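Local coordinates for regulator of Ty1 transposition protein 107 (Saccharomyces cerevisiae, PDB 3T7I) that probably recognises phosphorylated histone H2A through its C-terminal tandem BRCT repeats during DNA damage repair, at residues Cys143-Asn148 / Lys168-Arg173. Sequence-based numbering, arbitrary orientation.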
loop_
_atom_site.group_PDB
_atom_site.type_symbol
_atom_site.label_atom_id
_atom_site.label_comp_id
_atom_site.label_asym_id
_atom_site.label_seq_id
_atom_site.Cartn_x
_atom_site.Cartn_y
_atom_site.Cartn_z
ATOM N N CYS A 143 3.099 -27.085 8.724
ATOM C CA CYS A 143 2.344 -28.294 8.401
ATOM C C CYS A 143 1.268 -28.513 9.440
ATOM O O CYS A 143 1.561 -28.568 10.638
ATOM C CB CYS A 143 3.262 -29.529 8.358
ATOM S SG CYS A 143 4.854 -29.249 7.582
ATOM N N ILE A 144 0.027 -28.637 8.984
ATOM C CA ILE A 144 -1.099 -28.789 9.893
ATOM C C ILE A 144 -1.922 -30.031 9.618
ATOM O O ILE A 144 -1.868 -30.610 8.529
ATOM C CB ILE A 144 -2.011 -27.548 9.885
ATOM C CG1 ILE A 144 -2.681 -27.379 8.525
ATOM C CG2 ILE A 144 -1.184 -26.323 10.181
ATOM C CD1 ILE A 144 -4.093 -27.865 8.473
ATOM N N ASN A 145 -2.679 -30.435 10.630
ATOM C CA ASN A 145 -3.603 -31.545 10.515
ATOM C C ASN A 145 -5.005 -30.996 10.597
ATOM O O ASN A 145 -5.297 -30.139 11.426
ATOM C CB ASN A 145 -3.356 -32.567 11.632
ATOM C CG ASN A 145 -1.971 -33.168 11.556
ATOM O OD1 ASN A 145 -1.747 -34.135 10.840
ATOM N ND2 ASN A 145 -1.034 -32.580 12.275
ATOM N N LEU A 146 -5.872 -31.497 9.738
ATOM C CA LEU A 146 -7.200 -30.948 9.596
ATOM C C LEU A 146 -8.190 -32.111 9.605
ATOM O O LEU A 146 -8.019 -33.078 8.876
ATOM C CB LEU A 146 -7.249 -30.198 8.267
ATOM C CG LEU A 146 -8.506 -29.503 7.761
ATOM C CD1 LEU A 146 -8.920 -28.379 8.706
ATOM C CD2 LEU A 146 -8.198 -28.965 6.381
ATOM N N VAL A 147 -9.211 -32.042 10.447
ATOM C CA VAL A 147 -10.199 -33.114 10.474
ATOM C C VAL A 147 -11.093 -33.028 9.242
ATOM O O VAL A 147 -11.294 -31.943 8.686
ATOM C CB VAL A 147 -11.026 -33.095 11.760
ATOM C CG1 VAL A 147 -10.117 -33.369 12.958
ATOM C CG2 VAL A 147 -11.756 -31.770 11.912
ATOM N N ASN A 148 -11.607 -34.174 8.805
ATOM C CA ASN A 148 -12.325 -34.244 7.542
ATOM C C ASN A 148 -13.762 -33.732 7.593
ATOM O O ASN A 148 -14.343 -33.419 6.557
ATOM C CB ASN A 148 -12.268 -35.665 6.955
ATOM C CG ASN A 148 -12.813 -36.719 7.911
ATOM O OD1 ASN A 148 -13.350 -36.397 8.971
ATOM N ND2 ASN A 148 -12.681 -37.986 7.533
ATOM N N LYS A 168 1.859 -27.885 4.091
ATOM C CA LYS A 168 1.183 -29.176 4.018
ATOM C C LYS A 168 -0.091 -29.181 4.846
ATOM O O LYS A 168 -0.112 -28.738 6.003
ATOM C CB LYS A 168 2.109 -30.308 4.496
ATOM C CG LYS A 168 3.432 -30.433 3.741
ATOM C CD LYS A 168 4.347 -31.422 4.473
ATOM C CE LYS A 168 5.759 -31.466 3.897
ATOM N NZ LYS A 168 6.671 -32.309 4.746
ATOM N N ILE A 169 -1.151 -29.677 4.229
ATOM C CA ILE A 169 -2.421 -29.861 4.886
ATOM C C ILE A 169 -2.677 -31.366 4.921
ATOM O O ILE A 169 -2.904 -31.998 3.888
ATOM C CB ILE A 169 -3.553 -29.213 4.106
ATOM C CG1 ILE A 169 -3.184 -27.781 3.714
ATOM C CG2 ILE A 169 -4.836 -29.220 4.946
ATOM C CD1 ILE A 169 -3.204 -26.847 4.861
ATOM N N ASN A 170 -2.610 -31.936 6.111
ATOM C CA ASN A 170 -2.892 -33.346 6.288
ATOM C C ASN A 170 -4.320 -33.546 6.768
ATOM O O ASN A 170 -4.692 -33.065 7.829
ATOM C CB ASN A 170 -1.915 -33.950 7.282
ATOM C CG ASN A 170 -2.177 -35.411 7.517
ATOM O OD1 ASN A 170 -2.158 -36.207 6.583
ATOM N ND2 ASN A 170 -2.444 -35.771 8.758
ATOM N N VAL A 171 -5.125 -34.249 5.983
ATOM C CA VAL A 171 -6.516 -34.492 6.349
ATOM C C VAL A 171 -6.664 -35.779 7.164
ATOM O O VAL A 171 -6.253 -36.857 6.734
ATOM C CB VAL A 171 -7.420 -34.519 5.100
ATOM C CG1 VAL A 171 -8.869 -34.781 5.476
ATOM C CG2 VAL A 171 -7.299 -33.194 4.350
ATOM N N LEU A 172 -7.235 -35.657 8.358
ATOM C CA LEU A 172 -7.387 -36.804 9.240
ATOM C C LEU A 172 -8.798 -37.366 9.149
ATOM O O LEU A 172 -9.785 -36.628 9.216
ATOM C CB LEU A 172 -7.091 -36.425 10.692
ATOM C CG LEU A 172 -5.729 -35.840 11.056
ATOM C CD1 LEU A 172 -5.729 -35.391 12.505
ATOM C CD2 LEU A 172 -4.634 -36.843 10.820
ATOM N N ARG A 173 -8.885 -38.681 9.004
ATOM C CA ARG A 173 -10.153 -39.373 9.162
ATOM C C ARG A 173 -10.365 -39.662 10.645
ATOM O O ARG A 173 -9.616 -40.433 11.234
ATOM C CB ARG A 173 -10.143 -40.691 8.385
ATOM C CG ARG A 173 -9.565 -40.592 6.981
ATOM C CD ARG A 173 -8.807 -41.863 6.626
ATOM N NE ARG A 173 -7.904 -42.257 7.704
ATOM C CZ ARG A 173 -7.859 -43.474 8.238
ATOM N NH1 ARG A 173 -8.661 -44.432 7.788
ATOM N NH2 ARG A 173 -7.005 -43.737 9.219
#
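I144 and K168 open a parallel ladder between strands 143-147 and 168-172, whose directions differ by 31°: I144 N binds K168 O, N170 N donates to I144 O and N170 O accepts from L146 N, L172 N binds L146 O, and a weak bond from N148 N to L172 O ends the run. N145 and N170 meet on one face of the sheet. N170 ND2 donates to N145 OD1 at 2.7 Å, in the plane of that carbonyl, with the two amide planes 90° apart. N170 reaches across because its CG is anti to the backbone N (chi1 179°). ND2 of N170 also bonds D181 O, while N145 ND2 serves I183 O and V199 O, so N145 is gripped at both ends of its amide. L172 CD1 packs on N145 CB at 3.8 Å. A leucine in place of N145 would probably leave N170 ND2 without this acceptor and remove the side-chain bonds to I183 O and V199 O. On the other face I144 and I169 lie side by side, I144 CG1 3.7 Å from I169 CD1, and L146 CD2 touches I169 CG2 at 3.7 Å; helix 153-163, the crossover of this beta-alpha-beta unit, covers them with L161 and I157. One face of this pair at the margin of the BRCT sheet thus packs hydrocarbon against the helix, whereas the other ties buried N145 and partly exposed N170 to the loop at 181-183.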